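Local coordinates for protein myosin-I heavy chain (Dictyostelium discoideum, PDB 5EJR) that works as an actin-based motor with ATPase activity in the early steps of phagocytosis and adhesion, this chain being its C-terminal MyTH4-FERM tail piece, at residues A58-K63 and N100-D105; I65-E70 and Q91-R96; Q110-T115 and E129-L134. All blocks are in the same frame, centred on the assembly; numbering follows the deposited sequence.

Interaction 1 of 3, residues A58-K63 and N100-D105; sequences AKLSKK and NHELRD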
loop_
_atom_site.group_PDB
_atom_site.type_symbol
_atom_site.label_atom_id
_atom_site.label_comp_id
_atom_site.label_asym_id
_atom_site.label_seq_id
_atom_site.Cartn_x
_atom_site.Cartn_y
_atom_site.Cartn_z
ATOM N N ALA A 58 -4.974 17.311 31.090
ATOM C CA ALA A 58 -5.352 18.410 30.189
ATOM C C ALA A 58 -4.700 18.367 28.804
ATOM O O ALA A 58 -5.228 18.974 27.865
ATOM C CB ALA A 58 -5.092 19.747 30.854
ATOM N N LYS A 59 -3.548 17.679 28.679
ATOM C CA LYS A 59 -2.836 17.500 27.405
ATOM C C LYS A 59 -3.709 16.579 26.501
ATOM O O LYS A 59 -3.937 16.887 25.328
ATOM C CB LYS A 59 -1.470 16.837 27.663
ATOM C CG LYS A 59 -0.504 16.898 26.500
ATOM C CD LYS A 59 0.750 16.126 26.840
ATOM C CE LYS A 59 1.902 16.579 25.992
ATOM N NZ LYS A 59 3.175 15.919 26.387
ATOM N N LEU A 60 -4.213 15.477 27.095
ATOM C CA LEU A 60 -5.068 14.477 26.449
ATOM C C LEU A 60 -6.463 15.014 26.145
ATOM O O LEU A 60 -7.022 14.686 25.090
ATOM C CB LEU A 60 -5.151 13.199 27.308
ATOM C CG LEU A 60 -3.836 12.443 27.510
ATOM C CD1 LEU A 60 -3.955 11.420 28.612
ATOM C CD2 LEU A 60 -3.320 11.834 26.210
ATOM N N SER A 61 -7.015 15.851 27.056
ATOM C CA SER A 61 -8.342 16.460 26.903
ATOM C C SER A 61 -8.381 17.419 25.720
ATOM O O SER A 61 -9.404 17.497 25.044
ATOM C CB SER A 61 -8.761 17.201 28.173
ATOM O OG SER A 61 -8.376 16.505 29.348
ATOM N N LYS A 62 -7.274 18.153 25.476
ATOM C CA LYS A 62 -7.165 19.106 24.365
ATOM C C LYS A 62 -7.262 18.382 23.022
ATOM O O LYS A 62 -7.936 18.876 22.119
ATOM C CB LYS A 62 -5.873 19.929 24.466
ATOM C CG LYS A 62 -5.850 21.167 23.562
ATOM C CD LYS A 62 -4.491 21.859 23.595
ATOM C CE LYS A 62 -4.357 22.945 22.551
ATOM N NZ LYS A 62 -5.082 24.187 22.932
ATOM N N LYS A 63 -6.618 17.201 22.911
ATOM C CA LYS A 63 -6.631 16.354 21.708
ATOM C C LYS A 63 -8.025 15.716 21.531
ATOM O O LYS A 63 -8.468 15.507 20.399
ATOM C CB LYS A 63 -5.567 15.247 21.806
ATOM C CG LYS A 63 -4.123 15.731 21.771
ATOM C CD LYS A 63 -3.164 14.574 21.988
ATOM C CE LYS A 63 -1.746 15.046 22.176
ATOM N NZ LYS A 63 -0.769 13.963 21.891
ATOM N N ASN A 100 -2.037 7.902 20.101
ATOM C CA ASN A 100 -2.387 8.325 21.460
ATOM C C ASN A 100 -3.235 7.230 22.075
ATOM O O ASN A 100 -4.466 7.244 22.037
ATOM C CB ASN A 100 -3.048 9.695 21.485
ATOM C CG ASN A 100 -2.203 10.750 20.836
ATOM O OD1 ASN A 100 -1.261 11.278 21.440
ATOM N ND2 ASN A 100 -2.502 11.049 19.577
ATOM N N HIS A 101 -2.534 6.218 22.541
ATOM C CA HIS A 101 -3.008 4.988 23.151
ATOM C C HIS A 101 -4.031 5.179 24.301
ATOM O O HIS A 101 -4.991 4.403 24.422
ATOM C CB HIS A 101 -1.762 4.224 23.606
ATOM C CG HIS A 101 -1.964 3.270 24.727
ATOM N ND1 HIS A 101 -2.307 1.948 24.489
ATOM C CD2 HIS A 101 -1.802 3.456 26.060
ATOM C CE1 HIS A 101 -2.395 1.383 25.685
ATOM N NE2 HIS A 101 -2.097 2.255 26.663
ATOM N N GLU A 102 -3.804 6.193 25.152
ATOM C CA GLU A 102 -4.627 6.503 26.327
ATOM C C GLU A 102 -5.868 7.336 25.955
ATOM O O GLU A 102 -6.701 7.644 26.809
ATOM C CB GLU A 102 -3.769 7.141 27.460
ATOM C CG GLU A 102 -2.783 8.236 27.042
ATOM C CD GLU A 102 -1.644 7.853 26.110
ATOM O OE1 GLU A 102 -1.589 8.399 24.982
ATOM O OE2 GLU A 102 -0.851 6.957 26.478
ATOM N N LEU A 103 -6.029 7.618 24.663
ATOM C CA LEU A 103 -7.170 8.360 24.124
ATOM C C LEU A 103 -8.196 7.418 23.455
ATOM O O LEU A 103 -9.224 7.890 22.969
ATOM C CB LEU A 103 -6.628 9.369 23.108
ATOM C CG LEU A 103 -7.160 10.788 23.136
ATOM C CD1 LEU A 103 -7.112 11.384 24.529
ATOM C CD2 LEU A 103 -6.374 11.652 22.193
ATOM N N ARG A 104 -7.931 6.096 23.461
ATOM C CA ARG A 104 -8.738 5.080 22.775
ATOM C C ARG A 104 -10.151 4.925 23.327
ATOM O O ARG A 104 -11.093 5.015 22.534
ATOM C CB ARG A 104 -8.009 3.738 22.715
ATOM C CG ARG A 104 -6.885 3.798 21.692
ATOM C CD ARG A 104 -5.941 2.633 21.810
ATOM N NE ARG A 104 -4.788 2.801 20.927
ATOM C CZ ARG A 104 -3.870 1.868 20.736
ATOM N NH1 ARG A 104 -3.958 0.708 21.363
ATOM N NH2 ARG A 104 -2.855 2.088 19.917
ATOM N N ASP A 105 -10.308 4.736 24.661
ATOM C CA ASP A 105 -11.625 4.642 25.325
ATOM C C ASP A 105 -12.465 5.886 25.048
ATOM O O ASP A 105 -13.663 5.771 24.768
ATOM C CB ASP A 105 -11.469 4.458 26.839
ATOM C CG ASP A 105 -10.943 3.104 27.242
ATOM O OD1 ASP A 105 -10.923 2.193 26.385
ATOM O OD2 ASP A 105 -10.552 2.952 28.410
#
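Lys63 meets the segment 100-105 through both ends of its side chain. Its CB rests against CD2 of Leu103 at 3.7 Å. With CG anti to the carbonyl carbon (chi1 -68°) the chain sets out beside the backbone N and then runs extended, crossing the side chain of Asn100 at about a right angle; CD passes OD1 of Asn100 at 3.8 Å and CE lies at a similar distance from it. At the tip, NZ donates a hydrogen bond of 2.8 Å to OD1 of Asn100. The ammonium comes from above the amide, 39° out of the carbonyl plane. The amide is held from its other end as well, since ND2 of Asn100 bonds to the carbonyl O of Arg96, one turn back in helix 86-99.

One turn before Lys63, Leu60 completes the contact with carbon. Its CB meets CD1 of Leu103 at 3.9 Å, and both its methyls reach CG of Glu102, CD2 at 3.7 Å. Leu103 thus puts one methyl against each of two successive turns of helix 58-75, and Met56 touches it from the preceding loop. In this MyTH4 domain the contact joins the first turns of helix 58-75 to the short connection between helices 86-99 and 104-113. The contact is a surface one: leucine methyls pack beside one hydrogen bond from an ammonium to a neutral amide oxygen, and Glu102 OE1, 6.4 Å from Lys63 NZ, could add only a longer-range attraction.

Interaction 2 of 3, residues I65-E70 and Q91-R96; sequences IKNFSE and QSIISR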
loop_
_atom_site.group_PDB
_atom_site.type_symbol
_atom_site.label_atom_id
_atom_site.label_comp_id
_atom_site.label_asym_id
_atom_site.label_seq_id
_atom_site.Cartn_x
_atom_site.Cartn_y
_atom_site.Cartn_z
ATOM N N ILE A 65 -10.875 17.108 22.408
ATOM C CA ILE A 65 -11.736 18.192 21.929
ATOM C C ILE A 65 -11.641 18.277 20.416
ATOM O O ILE A 65 -12.690 18.298 19.760
ATOM C CB ILE A 65 -11.449 19.561 22.624
ATOM C CG1 ILE A 65 -11.843 19.515 24.110
ATOM C CG2 ILE A 65 -12.163 20.728 21.897
ATOM C CD1 ILE A 65 -11.035 20.468 25.020
ATOM N N LYS A 66 -10.401 18.326 19.858
ATOM C CA LYS A 66 -10.187 18.375 18.397
ATOM C C LYS A 66 -10.783 17.121 17.740
ATOM O O LYS A 66 -11.378 17.229 16.663
ATOM C CB LYS A 66 -8.690 18.476 18.045
ATOM C CG LYS A 66 -8.411 18.796 16.574
ATOM C CD LYS A 66 -6.933 18.669 16.246
ATOM C CE LYS A 66 -6.587 19.206 14.878
ATOM N NZ LYS A 66 -5.142 19.032 14.573
ATOM N N ASN A 67 -10.605 15.947 18.390
ATOM C CA ASN A 67 -11.112 14.656 17.920
ATOM C C ASN A 67 -12.632 14.658 17.814
ATOM O O ASN A 67 -13.174 14.132 16.833
ATOM C CB ASN A 67 -10.694 13.544 18.859
ATOM C CG ASN A 67 -11.000 12.180 18.295
ATOM O OD1 ASN A 67 -10.265 11.636 17.474
ATOM N ND2 ASN A 67 -12.120 11.633 18.669
ATOM N N PHE A 68 -13.322 15.253 18.830
ATOM C CA PHE A 68 -14.776 15.331 18.843
ATOM C C PHE A 68 -15.301 16.059 17.638
ATOM O O PHE A 68 -16.170 15.520 16.953
ATOM C CB PHE A 68 -15.315 15.942 20.141
ATOM C CG PHE A 68 -16.791 15.682 20.308
ATOM C CD1 PHE A 68 -17.247 14.477 20.824
ATOM C CD2 PHE A 68 -17.727 16.636 19.933
ATOM C CE1 PHE A 68 -18.611 14.234 20.973
ATOM C CE2 PHE A 68 -19.091 16.386 20.066
ATOM C CZ PHE A 68 -19.521 15.194 20.594
ATOM N N SER A 69 -14.737 17.241 17.334
ATOM C CA SER A 69 -15.138 18.019 16.160
ATOM C C SER A 69 -14.895 17.242 14.851
ATOM O O SER A 69 -15.657 17.414 13.907
ATOM C CB SER A 69 -14.466 19.392 16.140
ATOM O OG SER A 69 -13.074 19.333 15.880
ATOM N N GLU A 70 -13.871 16.352 14.821
ATOM C CA GLU A 70 -13.566 15.520 13.653
ATOM C C GLU A 70 -14.620 14.416 13.488
ATOM O O GLU A 70 -15.063 14.164 12.362
ATOM C CB GLU A 70 -12.134 14.968 13.716
ATOM C CG GLU A 70 -11.104 16.066 13.492
ATOM C CD GLU A 70 -9.639 15.685 13.473
ATOM O OE1 GLU A 70 -9.307 14.513 13.764
ATOM O OE2 GLU A 70 -8.813 16.582 13.192
ATOM N N GLN A 91 -9.309 9.191 8.749
ATOM C CA GLN A 91 -7.895 8.786 8.825
ATOM C C GLN A 91 -7.190 9.516 9.994
ATOM O O GLN A 91 -6.441 8.885 10.735
ATOM C CB GLN A 91 -7.176 9.063 7.505
ATOM C CG GLN A 91 -7.361 7.931 6.499
ATOM C CD GLN A 91 -7.161 8.411 5.091
ATOM O OE1 GLN A 91 -6.296 9.241 4.797
ATOM N NE2 GLN A 91 -7.982 7.927 4.188
ATOM N N SER A 92 -7.511 10.820 10.196
ATOM C CA SER A 92 -7.008 11.657 11.299
ATOM C C SER A 92 -7.416 11.065 12.652
ATOM O O SER A 92 -6.556 10.885 13.517
ATOM C CB SER A 92 -7.523 13.087 11.162
ATOM O OG SER A 92 -7.051 13.900 12.222
ATOM N N ILE A 93 -8.721 10.687 12.800
ATOM C CA ILE A 93 -9.291 10.096 14.010
ATOM C C ILE A 93 -8.611 8.799 14.357
ATOM O O ILE A 93 -8.254 8.600 15.516
ATOM C CB ILE A 93 -10.839 9.922 13.913
ATOM C CG1 ILE A 93 -11.551 11.277 13.697
ATOM C CG2 ILE A 93 -11.416 9.188 15.149
ATOM C CD1 ILE A 93 -12.988 11.176 13.183
ATOM N N ILE A 94 -8.453 7.900 13.373
ATOM C CA ILE A 94 -7.837 6.607 13.647
ATOM C C ILE A 94 -6.342 6.797 13.933
ATOM O O ILE A 94 -5.829 6.151 14.849
ATOM C CB ILE A 94 -8.185 5.547 12.566
ATOM C CG1 ILE A 94 -9.599 4.956 12.857
ATOM C CG2 ILE A 94 -7.147 4.419 12.488
ATOM C CD1 ILE A 94 -10.362 4.709 11.677
ATOM N N SER A 95 -5.686 7.744 13.238
ATOM C CA SER A 95 -4.263 8.049 13.477
ATOM C C SER A 95 -4.093 8.509 14.934
ATOM O O SER A 95 -3.242 7.972 15.655
ATOM C CB SER A 95 -3.762 9.114 12.505
ATOM O OG SER A 95 -2.487 9.604 12.894
ATOM N N ARG A 96 -4.985 9.433 15.394
ATOM C CA ARG A 96 -4.971 9.918 16.779
ATOM C C ARG A 96 -5.112 8.747 17.754
ATOM O O ARG A 96 -4.365 8.675 18.724
ATOM C CB ARG A 96 -6.059 10.988 16.989
ATOM C CG ARG A 96 -6.042 11.673 18.367
ATOM C CD ARG A 96 -7.062 12.786 18.476
ATOM N NE ARG A 96 -6.840 13.879 17.521
ATOM C CZ ARG A 96 -7.526 14.054 16.394
ATOM N NH1 ARG A 96 -8.484 13.196 16.051
ATOM N NH2 ARG A 96 -7.247 15.072 15.592
#
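Three donors converge on OE1 of Glu70: NH1 and NH2 of Arg96 and the hydroxyl OG of Ser92. They link two roughly antiparallel helices of the MyTH4 helical bundle, 58-75 and 86-99; the axes of the segments 65-70 and 91-96 run at 147° to each other and approach to 9.9 Å. Arg96 grips end-on, both terminal nitrogens sharing the one oxygen in a salt bridge, with NH1 at 2.8 Å from OE1. The oxygen lies in the guanidinium plane, but the guanidinium comes from above the carboxylate plane, and the two planes are turned 56° apart. Ser92 OG donates to the same oxygen over 2.8 Å, on its syn side but tilted out of the carboxylate plane.

NH1 has a second acceptor, OD1 of Asn67, also at 2.8 Å, so it is shared between a charged and a neutral oxygen. The side chains of Asn67 and Arg96 run past one another in opposite senses, the amide and guanidinium planes 78° apart, and the backbone of Asn67 covers one guanidinium face. Asn67 ND2 turns to another helix, bonding to OE1 of Gln110. The bonds made by NH1 and NH2 should restrict rotation of the guanidinium, as bonds at both ends do for the Asn67 amide. The carboxylate probably offsets the charge of the buried arginine, which also has the like-charged Lys66 NZ 4.6 Å from its NH2.

Beside the polar cluster, Ile93 supplies the apolar part. Its CG1, anti to the carbonyl carbon, packs on Glu70 CB, and its neighbours in the fold include Ile107 and Leu130. The end of the same chain reaches the backbone of helix 58-75, where Ile93 CD1 rests 3.6 Å from the carbonyl carbon of Glu70.

Interaction 3 of 3, residues Q110-T115 and E129-L134; sequences QAYRQT and ELIYFL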
loop_
_atom_site.group_PDB
_atom_site.type_symbol
_atom_site.label_atom_id
_atom_site.label_comp_id
_atom_site.label_asym_id
_atom_site.label_seq_id
_atom_site.Cartn_x
_atom_site.Cartn_y
_atom_site.Cartn_z
ATOM N N GLN A 110 -16.912 8.874 22.562
ATOM C CA GLN A 110 -17.388 10.025 21.765
ATOM C C GLN A 110 -18.191 9.575 20.558
ATOM O O GLN A 110 -19.161 10.244 20.190
ATOM C CB GLN A 110 -16.241 10.904 21.250
ATOM C CG GLN A 110 -15.532 11.758 22.289
ATOM C CD GLN A 110 -14.444 12.623 21.672
ATOM O OE1 GLN A 110 -14.141 12.559 20.472
ATOM N NE2 GLN A 110 -13.868 13.502 22.475
ATOM N N ALA A 111 -17.737 8.478 19.889
ATOM C CA ALA A 111 -18.385 7.970 18.683
ATOM C C ALA A 111 -19.746 7.418 19.070
ATOM O O ALA A 111 -20.741 7.783 18.440
ATOM C CB ALA A 111 -17.523 6.890 18.024
ATOM N N TYR A 112 -19.790 6.586 20.128
ATOM C CA TYR A 112 -21.015 5.972 20.624
ATOM C C TYR A 112 -22.052 7.006 21.093
ATOM O O TYR A 112 -23.209 6.943 20.668
ATOM C CB TYR A 112 -20.748 4.921 21.717
ATOM C CG TYR A 112 -22.050 4.313 22.191
ATOM C CD1 TYR A 112 -22.715 3.359 21.422
ATOM C CD2 TYR A 112 -22.699 4.802 23.325
ATOM C CE1 TYR A 112 -23.963 2.865 21.801
ATOM C CE2 TYR A 112 -23.946 4.314 23.714
ATOM C CZ TYR A 112 -24.574 3.350 22.947
ATOM O OH TYR A 112 -25.797 2.872 23.332
ATOM N N ARG A 113 -21.639 7.949 21.958
ATOM C CA ARG A 113 -22.500 9.032 22.468
ATOM C C ARG A 113 -23.214 9.722 21.299
ATOM O O ARG A 113 -24.411 9.987 21.374
ATOM C CB ARG A 113 -21.657 10.053 23.260
ATOM C CG ARG A 113 -22.268 11.449 23.382
ATOM C CD ARG A 113 -21.197 12.504 23.504
ATOM N NE ARG A 113 -21.711 13.852 23.300
ATOM C CZ ARG A 113 -22.043 14.682 24.283
ATOM N NH1 ARG A 113 -21.968 14.286 25.548
ATOM N NH2 ARG A 113 -22.462 15.909 24.012
ATOM N N GLN A 114 -22.490 9.971 20.202
ATOM C CA GLN A 114 -23.080 10.672 19.074
ATOM C C GLN A 114 -24.078 9.813 18.257
ATOM O O GLN A 114 -24.839 10.368 17.468
ATOM C CB GLN A 114 -21.991 11.302 18.220
ATOM C CG GLN A 114 -21.311 12.502 18.908
ATOM C CD GLN A 114 -22.229 13.698 19.078
ATOM O OE1 GLN A 114 -22.904 13.869 20.100
ATOM N NE2 GLN A 114 -22.287 14.541 18.070
ATOM N N THR A 115 -24.147 8.498 18.521
ATOM C CA THR A 115 -25.111 7.592 17.862
ATOM C C THR A 115 -26.399 7.446 18.701
ATOM O O THR A 115 -27.421 7.011 18.176
ATOM C CB THR A 115 -24.518 6.183 17.629
ATOM O OG1 THR A 115 -24.481 5.459 18.856
ATOM C CG2 THR A 115 -23.154 6.201 16.967
ATOM N N GLU A 129 -20.423 3.417 11.685
ATOM C CA GLU A 129 -19.397 3.117 10.656
ATOM C C GLU A 129 -18.004 3.428 11.234
ATOM O O GLU A 129 -17.049 2.660 11.032
ATOM C CB GLU A 129 -19.625 3.965 9.396
ATOM C CG GLU A 129 -20.792 3.491 8.544
ATOM C CD GLU A 129 -21.098 4.348 7.335
ATOM O OE1 GLU A 129 -20.843 5.572 7.391
ATOM O OE2 GLU A 129 -21.622 3.801 6.340
ATOM N N LEU A 130 -17.914 4.531 12.005
ATOM C CA LEU A 130 -16.690 4.941 12.696
ATOM C C LEU A 130 -16.321 3.898 13.741
ATOM O O LEU A 130 -15.159 3.528 13.814
ATOM C CB LEU A 130 -16.844 6.353 13.311
ATOM C CG LEU A 130 -15.749 6.857 14.290
ATOM C CD1 LEU A 130 -14.368 6.877 13.644
ATOM C CD2 LEU A 130 -16.077 8.237 14.770
ATOM N N ILE A 131 -17.303 3.358 14.488
ATOM C CA ILE A 131 -17.036 2.320 15.497
ATOM C C ILE A 131 -16.451 1.074 14.817
ATOM O O ILE A 131 -15.513 0.455 15.339
ATOM C CB ILE A 131 -18.295 2.010 16.346
ATOM C CG1 ILE A 131 -18.634 3.218 17.259
ATOM C CG2 ILE A 131 -18.112 0.736 17.160
ATOM C CD1 ILE A 131 -20.064 3.235 17.863
ATOM N N TYR A 132 -16.995 0.725 13.637
ATOM C CA TYR A 132 -16.486 -0.407 12.857
ATOM C C TYR A 132 -15.001 -0.202 12.512
ATOM O O TYR A 132 -14.196 -1.114 12.717
ATOM C CB TYR A 132 -17.305 -0.590 11.567
ATOM C CG TYR A 132 -16.607 -1.487 10.569
ATOM C CD1 TYR A 132 -16.611 -2.870 10.725
ATOM C CD2 TYR A 132 -15.893 -0.952 9.499
ATOM C CE1 TYR A 132 -15.934 -3.702 9.837
ATOM C CE2 TYR A 132 -15.202 -1.776 8.606
ATOM C CZ TYR A 132 -15.239 -3.151 8.772
ATOM O OH TYR A 132 -14.589 -3.981 7.886
ATOM N N PHE A 133 -14.664 0.985 11.965
ATOM C CA PHE A 133 -13.310 1.352 11.537
ATOM C C PHE A 133 -12.349 1.504 12.711
ATOM O O PHE A 133 -11.153 1.259 12.548
ATOM C CB PHE A 133 -13.318 2.578 10.616
ATOM C CG PHE A 133 -13.873 2.310 9.231
ATOM C CD1 PHE A 133 -13.312 1.336 8.414
ATOM C CD2 PHE A 133 -14.928 3.065 8.727
ATOM C CE1 PHE A 133 -13.827 1.088 7.130
ATOM C CE2 PHE A 133 -15.446 2.817 7.446
ATOM C CZ PHE A 133 -14.895 1.827 6.656
ATOM N N LEU A 134 -12.868 1.797 13.925
ATOM C CA LEU A 134 -12.019 1.820 15.109
ATOM C C LEU A 134 -11.766 0.371 15.502
ATOM O O LEU A 134 -10.618 0.003 15.783
ATOM C CB LEU A 134 -12.684 2.538 16.312
ATOM C CG LEU A 134 -13.001 4.022 16.203
ATOM C CD1 LEU A 134 -13.902 4.457 17.352
ATOM C CD2 LEU A 134 -11.741 4.862 16.206
#
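Ala111 and Ile131 face each other where helix 104-113 packs on helix 121-137, their CA atoms 6.6 Å apart. The methyl of Ala111 points at the second helix and is received by three side chains, two adjacent in sequence and one a turn later. Leu130 brings CD2 to 3.8 Å from Ala111 CB, and Ile131 brings CG1 to 3.9 Å from the same carbon. Leu134 adds a more distant touch through CD1.

Ile131 makes contact with both Ala111 and Tyr112. Its CG1 stands anti to the carbonyl carbon (chi1 -69°), against the alanine methyl, while CD1 beyond it reaches the backbone of Tyr112, 4.0 Å from its CA. That same methyl lies at the edge of the Tyr112 ring, near its plane, rather than over a face. The phenol runs on past this contact and places its OH against NE2 of Gln151 in helix 142-159, with a hydrogen bond. Thr115 CG2 closes the row with a looser contact to Ile131 CD1, at 4.4 Å.

The threonine is held by its own chain: OG1 donates a hydrogen bond of 2.7 Å to Tyr112 O, in the carbonyl plane and on a lone pair, and Thr115 N bonds to that oxygen too. Ile131 also touches Cys173 of helix 164-178, and Leu130 touches Ile90 and Ile93 of helix 86-99, so the contact lies within the MyTH4 helical bundle. Every touching residue is buried and the facing groups are carbon, which implies that the helices are held by van der Waals packing and burial of apolar surface, with the small alanine letting the two helix backbones come close.

All three contacts lie in the MyTH4 part. Helix 58-75 serves interactions 1 and 2, and interaction 1 uses the connection leading into helix 104-113, whose far end serves interaction 3. Burial deepens through the series: interaction 1 is at the surface, interaction 2 partly buried, interaction 3 wholly buried. Chemistry follows place, from one lysine-amide bond beside leucines, through a charged network beside an isoleucine, to hydrocarbon alone. Interactions 1 and 2 touch where Leu103 CD2 packs on Arg96 CG. Interactions 2 and 3 meet through Asn67 and Gln110, while 1 and 3 do not touch, their nearest atoms about 5 Å apart.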